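Local coordinates for thiamine pyrophosphokinase (Saccharomyces cerevisiae, PDB 1IG0), which catalyses the transfer of pyrophosphate from ATP to thiamine, yielding thiamine diphosphate and AMP, and is the only yeast enzyme able to make this cofactor, at residues Ile50-Phe55 with Leu75-Leu79; Asn8-Ile14 with Arg289-Cys295. All coordinates share one frame; numbering follows the deposited sequence.

Contact 1 and contact 2 lie in different parts of a homodimeric enzyme's subunit, with centres 35 Å apart and nearest atoms about 17 Å apart. In chain order, residues 8-14 come first, then both segments of contact 1, and finally residues 289-295, so contact 2 brings the N-terminal arm back to a late part of the chain. Contact 1 joins helices 52-61 and 71-78 of the alpha/beta catalytic region, whose strands 38-43 and 64-68 belong to the mixed ten-strand sheet. That sheet ends at strand 288-289, which leads into contact 2 in the vitamin B1 binding region. Contact 1 thus pairs two catalytic-region helices; contact 2 joins the N-terminal arm to a loop near bound thiamine.

Contact 1 of 2, residues Ile50-Phe55 with Leu75-Leu79; sequences IPRPLF and LYDYL
The Y78 ring is flanked by F55 and R52, with I50 at its edge. Its own edge points into the face of F55: Y78 CE2 sits over the centre of that ring, 3.7 Å from F55 CG, in a T-shaped pair with planes at 66°. The R52 guanidinium covers a face of Y78 in a cation-pi contact, its CZ 4.9 Å from the centroid of the Y78 ring and the two planes only 18° apart. At the guanidinium edge lies L79 CD2, and R52 NH1 hydrogen-bonds Y56 OH.

Tyrosine suits the place because its hydroxyl reaches the chain beyond the two flanking groups. Y78 OH donates to I50 O at 2.7 Å, tilted out of the carbonyl plane, while I50 CG2 rests 3.6 Å from the same Y78 OH. With CG anti to the backbone N (chi1 178°), the ring is carried from helix 71-78 across to residues 50-55. F55 contributes a broad apolar face, and farther along its ring CZ meets L75 CD1 at 3.8 Å. P51, as N-cap, accepts the F55 N bond at the start of helix 52-61, and its ring packs against helix 312-315.

These helices follow successive parallel strands: helix 52-61 makes the beta-alpha-beta crossover from strand 38-43 to strand 64-68, and helix 71-78 begins the connection onward to strand 93-96. Pairing of neighbouring crossover helices is characteristic of the alpha/beta catalytic fold of this enzyme.

Contact 2 of 2, residues Asn8-Ile14 with Arg289-Cys295; sequences NPERIKI and RFVGDNC
I12 and G292 form a single parallel beta bridge, tying the arm after strand 4-7 to the loop before strand 295-300 in the vitamin B1 binding region. I12 N donates to V291 O from above the carbonyl plane (2.9 Å), and D293 N returns a nearly collinear bond to I12 O. Glycine fits at 292 because a CB there would run into C295 O.

The side chain of R11 runs alongside V291, away from I12. Its CB faces D293 OD2 at 3.8 Å, and CG follows at slightly longer range. CD touches both V291 O (3.5 Å) and D293 OD2; NE stays near that carboxylate without forming a salt bridge. A bend at chi2 (-76°) folds the chain so that R11 NH1 can donate to E10 O, the carbonyl of its own neighbour, at 2.7 Å. R11 NH2 bonds N245. The other D293 oxygen, OD1, takes a salt bridge from K13 NZ at 2.9 Å, so an aspartate here serves a lysine directly and an arginine at longer range.

At the start of the contact, R289 NH1 meets E10 OE2 on its syn side in a straight salt bridge of 3.1 Å, while E10 OE1 pairs with K269. A leucine in place of R289, whose side chain lies about 5 Å from bound thiamine, would probably leave E10 OE2 without its charged mate and its carboxylate freer to turn about the K269 bridge. V291 CG2 packs against N8 CB and I12 CG1, a branch that suits valine to this place. Farther on, where the segments approach strand 235-238, I14 CD1 rests on C295 SG at 3.5 Å.

Contact 1 of 2, residues Ile50-Phe55 with Leu75-Leu79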
# COMPACT_ATOMS: atom_id res chain seq x y z
N ILE B 50 -3.96 -14.65 -8.62
CA ILE B 50 -4.17 -14.37 -10.04
C ILE B 50 -4.87 -15.53 -10.74
O ILE B 50 -4.63 -16.69 -10.42
CB ILE B 50 -2.81 -14.11 -10.74
CG1 ILE B 50 -3.05 -13.66 -12.18
CG2 ILE B 50 -1.97 -15.38 -10.72
CD1 ILE B 50 -1.77 -13.33 -12.94
N PRO B 51 -5.76 -15.22 -11.70
CA PRO B 51 -6.47 -16.27 -12.43
C PRO B 51 -5.48 -17.19 -13.15
O PRO B 51 -4.45 -16.73 -13.64
CB PRO B 51 -7.34 -15.48 -13.40
CG PRO B 51 -7.67 -14.26 -12.60
CD PRO B 51 -6.33 -13.90 -12.00
N ARG B 52 -5.80 -18.48 -13.21
CA ARG B 52 -4.93 -19.45 -13.85
C ARG B 52 -4.62 -19.20 -15.32
O ARG B 52 -3.46 -19.21 -15.72
CB ARG B 52 -5.50 -20.86 -13.68
CG ARG B 52 -5.21 -21.44 -12.32
CD ARG B 52 -5.75 -22.85 -12.17
NE ARG B 52 -5.13 -23.48 -11.01
CZ ARG B 52 -3.86 -23.85 -10.97
NH1 ARG B 52 -3.08 -23.65 -12.02
NH2 ARG B 52 -3.36 -24.42 -9.88
N PRO B 53 -5.65 -18.98 -16.14
CA PRO B 53 -5.41 -18.73 -17.57
C PRO B 53 -4.40 -17.60 -17.77
O PRO B 53 -3.52 -17.67 -18.63
CB PRO B 53 -6.79 -18.37 -18.09
CG PRO B 53 -7.69 -19.19 -17.22
CD PRO B 53 -7.10 -18.96 -15.85
N LEU B 54 -4.53 -16.55 -16.96
CA LEU B 54 -3.64 -15.40 -17.05
C LEU B 54 -2.24 -15.80 -16.58
O LEU B 54 -1.24 -15.44 -17.22
CB LEU B 54 -4.16 -14.26 -16.18
CG LEU B 54 -3.36 -12.95 -16.25
CD1 LEU B 54 -3.36 -12.44 -17.68
CD2 LEU B 54 -3.97 -11.92 -15.31
N PHE B 55 -2.16 -16.53 -15.48
CA PHE B 55 -0.89 -16.98 -14.94
C PHE B 55 -0.10 -17.75 -15.99
O PHE B 55 1.08 -17.48 -16.22
CB PHE B 55 -1.12 -17.88 -13.72
CG PHE B 55 0.15 -18.38 -13.09
CD1 PHE B 55 0.90 -17.55 -12.26
CD2 PHE B 55 0.61 -19.66 -13.34
CE1 PHE B 55 2.09 -18.00 -11.69
CE2 PHE B 55 1.80 -20.12 -12.78
CZ PHE B 55 2.54 -19.29 -11.95
N LEU B 75 3.83 -20.79 -4.60
CA LEU B 75 3.70 -21.38 -5.93
C LEU B 75 3.30 -22.84 -5.81
O LEU B 75 2.41 -23.31 -6.52
CB LEU B 75 5.03 -21.27 -6.68
CG LEU B 75 5.07 -21.84 -8.09
CD1 LEU B 75 4.08 -21.09 -8.98
CD2 LEU B 75 6.48 -21.75 -8.66
N TYR B 76 3.98 -23.55 -4.91
CA TYR B 76 3.71 -24.97 -4.68
C TYR B 76 2.23 -25.21 -4.39
O TYR B 76 1.61 -26.08 -4.99
CB TYR B 76 4.55 -25.46 -3.50
CG TYR B 76 4.43 -26.95 -3.23
CD1 TYR B 76 5.09 -27.88 -4.03
CD2 TYR B 76 3.66 -27.42 -2.17
CE1 TYR B 76 4.99 -29.25 -3.78
CE2 TYR B 76 3.55 -28.78 -1.91
CZ TYR B 76 4.21 -29.69 -2.72
OH TYR B 76 4.10 -31.03 -2.46
N ASP B 77 1.68 -24.44 -3.46
CA ASP B 77 0.28 -24.57 -3.09
C ASP B 77 -0.65 -24.06 -4.18
O ASP B 77 -1.70 -24.65 -4.44
CB ASP B 77 -0.01 -23.83 -1.78
CG ASP B 77 0.76 -24.38 -0.60
OD1 ASP B 77 0.94 -25.62 -0.53
OD2 ASP B 77 1.19 -23.58 0.26
N TYR B 78 -0.28 -22.95 -4.80
CA TYR B 78 -1.09 -22.37 -5.87
C TYR B 78 -1.47 -23.43 -6.88
O TYR B 78 -2.58 -23.41 -7.43
CB TYR B 78 -0.31 -21.25 -6.57
CG TYR B 78 -1.06 -20.61 -7.72
CD1 TYR B 78 -2.27 -19.95 -7.52
CD2 TYR B 78 -0.55 -20.66 -9.02
CE1 TYR B 78 -2.96 -19.36 -8.58
CE2 TYR B 78 -1.22 -20.07 -10.09
CZ TYR B 78 -2.43 -19.42 -9.86
OH TYR B 78 -3.10 -18.84 -10.91
N LEU B 79 -0.56 -24.37 -7.13
CA LEU B 79 -0.81 -25.43 -8.09
C LEU B 79 -1.08 -26.76 -7.39
O LEU B 79 -0.70 -27.82 -7.88
CB LEU B 79 0.38 -25.55 -9.04
CG LEU B 79 0.70 -24.24 -9.77
CD1 LEU B 79 1.88 -24.43 -10.72
CD2 LEU B 79 -0.52 -23.77 -10.55

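Contact 2 of 2, residues Asn8-Ile14 with Arg289-Cys295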
# COMPACT_ATOMS: atom_id res chain seq x y z
N ASN B 8 -12.43 17.02 -18.08
CA ASN B 8 -12.66 16.72 -19.48
C ASN B 8 -13.88 15.86 -19.72
O ASN B 8 -14.39 15.21 -18.80
CB ASN B 8 -11.47 15.96 -20.08
CG ASN B 8 -10.30 16.85 -20.38
OD1 ASN B 8 -10.42 17.83 -21.11
ND2 ASN B 8 -9.13 16.50 -19.84
N PRO B 9 -14.38 15.85 -20.96
CA PRO B 9 -15.54 15.01 -21.27
C PRO B 9 -14.94 13.60 -21.24
O PRO B 9 -13.73 13.46 -21.10
CB PRO B 9 -15.94 15.47 -22.67
CG PRO B 9 -14.65 15.99 -23.25
CD PRO B 9 -14.04 16.73 -22.10
N GLU B 10 -15.76 12.57 -21.40
CA GLU B 10 -15.24 11.21 -21.33
C GLU B 10 -14.18 10.80 -22.35
O GLU B 10 -13.37 9.90 -22.09
CB GLU B 10 -16.40 10.22 -21.37
CG GLU B 10 -16.22 9.04 -20.42
CD GLU B 10 -15.83 9.48 -19.02
OE1 GLU B 10 -16.50 10.37 -18.45
OE2 GLU B 10 -14.84 8.94 -18.48
N ARG B 11 -14.16 11.44 -23.52
CA ARG B 11 -13.18 11.11 -24.54
C ARG B 11 -12.66 12.32 -25.32
O ARG B 11 -13.45 13.10 -25.86
CB ARG B 11 -13.76 10.08 -25.52
CG ARG B 11 -13.93 8.68 -24.96
CD ARG B 11 -12.60 7.94 -24.87
NE ARG B 11 -12.75 6.57 -24.38
CZ ARG B 11 -13.04 6.25 -23.13
NH1 ARG B 11 -13.20 7.19 -22.21
NH2 ARG B 11 -13.16 4.97 -22.79
N ILE B 12 -11.34 12.45 -25.39
CA ILE B 12 -10.71 13.55 -26.12
C ILE B 12 -9.49 13.02 -26.86
O ILE B 12 -9.12 11.85 -26.72
CB ILE B 12 -10.21 14.67 -25.18
CG1 ILE B 12 -9.02 14.17 -24.35
CG2 ILE B 12 -11.33 15.14 -24.26
CD1 ILE B 12 -8.30 15.25 -23.56
N LYS B 13 -8.88 13.89 -27.65
CA LYS B 13 -7.67 13.57 -28.38
C LYS B 13 -6.66 14.62 -27.93
O LYS B 13 -6.95 15.81 -27.92
CB LYS B 13 -7.87 13.69 -29.89
CG LYS B 13 -8.53 12.49 -30.57
CD LYS B 13 -8.52 12.67 -32.09
CE LYS B 13 -8.98 11.42 -32.83
NZ LYS B 13 -10.37 11.03 -32.46
N ILE B 14 -5.48 14.17 -27.54
CA ILE B 14 -4.46 15.09 -27.11
C ILE B 14 -3.60 15.36 -28.31
O ILE B 14 -3.72 14.70 -29.35
CB ILE B 14 -3.59 14.51 -25.97
CG1 ILE B 14 -2.67 13.38 -26.50
CG2 ILE B 14 -4.48 13.95 -24.88
CD1 ILE B 14 -1.78 12.77 -25.44
N ARG B 289 -8.90 8.86 -14.35
CA ARG B 289 -9.11 7.86 -15.39
C ARG B 289 -8.69 8.42 -16.74
O ARG B 289 -8.70 9.63 -16.96
CB ARG B 289 -10.59 7.44 -15.44
CG ARG B 289 -11.49 8.43 -16.16
CD ARG B 289 -12.95 8.04 -16.07
NE ARG B 289 -13.48 8.26 -14.73
CZ ARG B 289 -14.59 8.95 -14.47
NH1 ARG B 289 -15.29 9.49 -15.46
NH2 ARG B 289 -15.00 9.09 -13.22
N PHE B 290 -8.31 7.53 -17.65
CA PHE B 290 -7.90 7.93 -18.99
C PHE B 290 -9.11 8.35 -19.82
O PHE B 290 -10.16 7.71 -19.77
CB PHE B 290 -7.21 6.76 -19.71
CG PHE B 290 -5.94 6.29 -19.05
CD1 PHE B 290 -5.66 4.93 -18.98
CD2 PHE B 290 -5.01 7.19 -18.54
CE1 PHE B 290 -4.48 4.47 -18.41
CE2 PHE B 290 -3.83 6.75 -17.97
CZ PHE B 290 -3.56 5.38 -17.90
N VAL B 291 -8.97 9.44 -20.57
CA VAL B 291 -10.05 9.91 -21.43
C VAL B 291 -9.50 10.08 -22.84
O VAL B 291 -10.26 10.25 -23.80
CB VAL B 291 -10.66 11.25 -20.94
CG1 VAL B 291 -11.35 11.04 -19.61
CG2 VAL B 291 -9.58 12.32 -20.84
N GLY B 292 -8.18 10.05 -22.96
CA GLY B 292 -7.56 10.17 -24.26
C GLY B 292 -7.92 8.94 -25.06
O GLY B 292 -7.82 7.82 -24.55
N ASP B 293 -8.35 9.13 -26.30
CA ASP B 293 -8.73 8.02 -27.16
C ASP B 293 -7.74 6.86 -27.16
O ASP B 293 -8.11 5.71 -26.94
CB ASP B 293 -8.90 8.50 -28.61
CG ASP B 293 -10.30 9.00 -28.90
OD1 ASP B 293 -10.50 9.55 -30.00
OD2 ASP B 293 -11.19 8.83 -28.05
N ASN B 294 -6.47 7.19 -27.39
CA ASN B 294 -5.43 6.17 -27.47
C ASN B 294 -4.17 6.45 -26.66
O ASN B 294 -3.22 5.66 -26.71
CB ASN B 294 -5.02 5.97 -28.93
CG ASN B 294 -4.50 7.24 -29.55
OD1 ASN B 294 -5.26 8.14 -29.89
ND2 ASN B 294 -3.18 7.33 -29.69
N CYS B 295 -4.13 7.56 -25.94
CA CYS B 295 -2.95 7.87 -25.15
C CYS B 295 -3.16 8.98 -24.12
O CYS B 295 -4.06 9.81 -24.25
CB CYS B 295 -1.78 8.24 -26.07
SG CYS B 295 -2.06 9.68 -27.12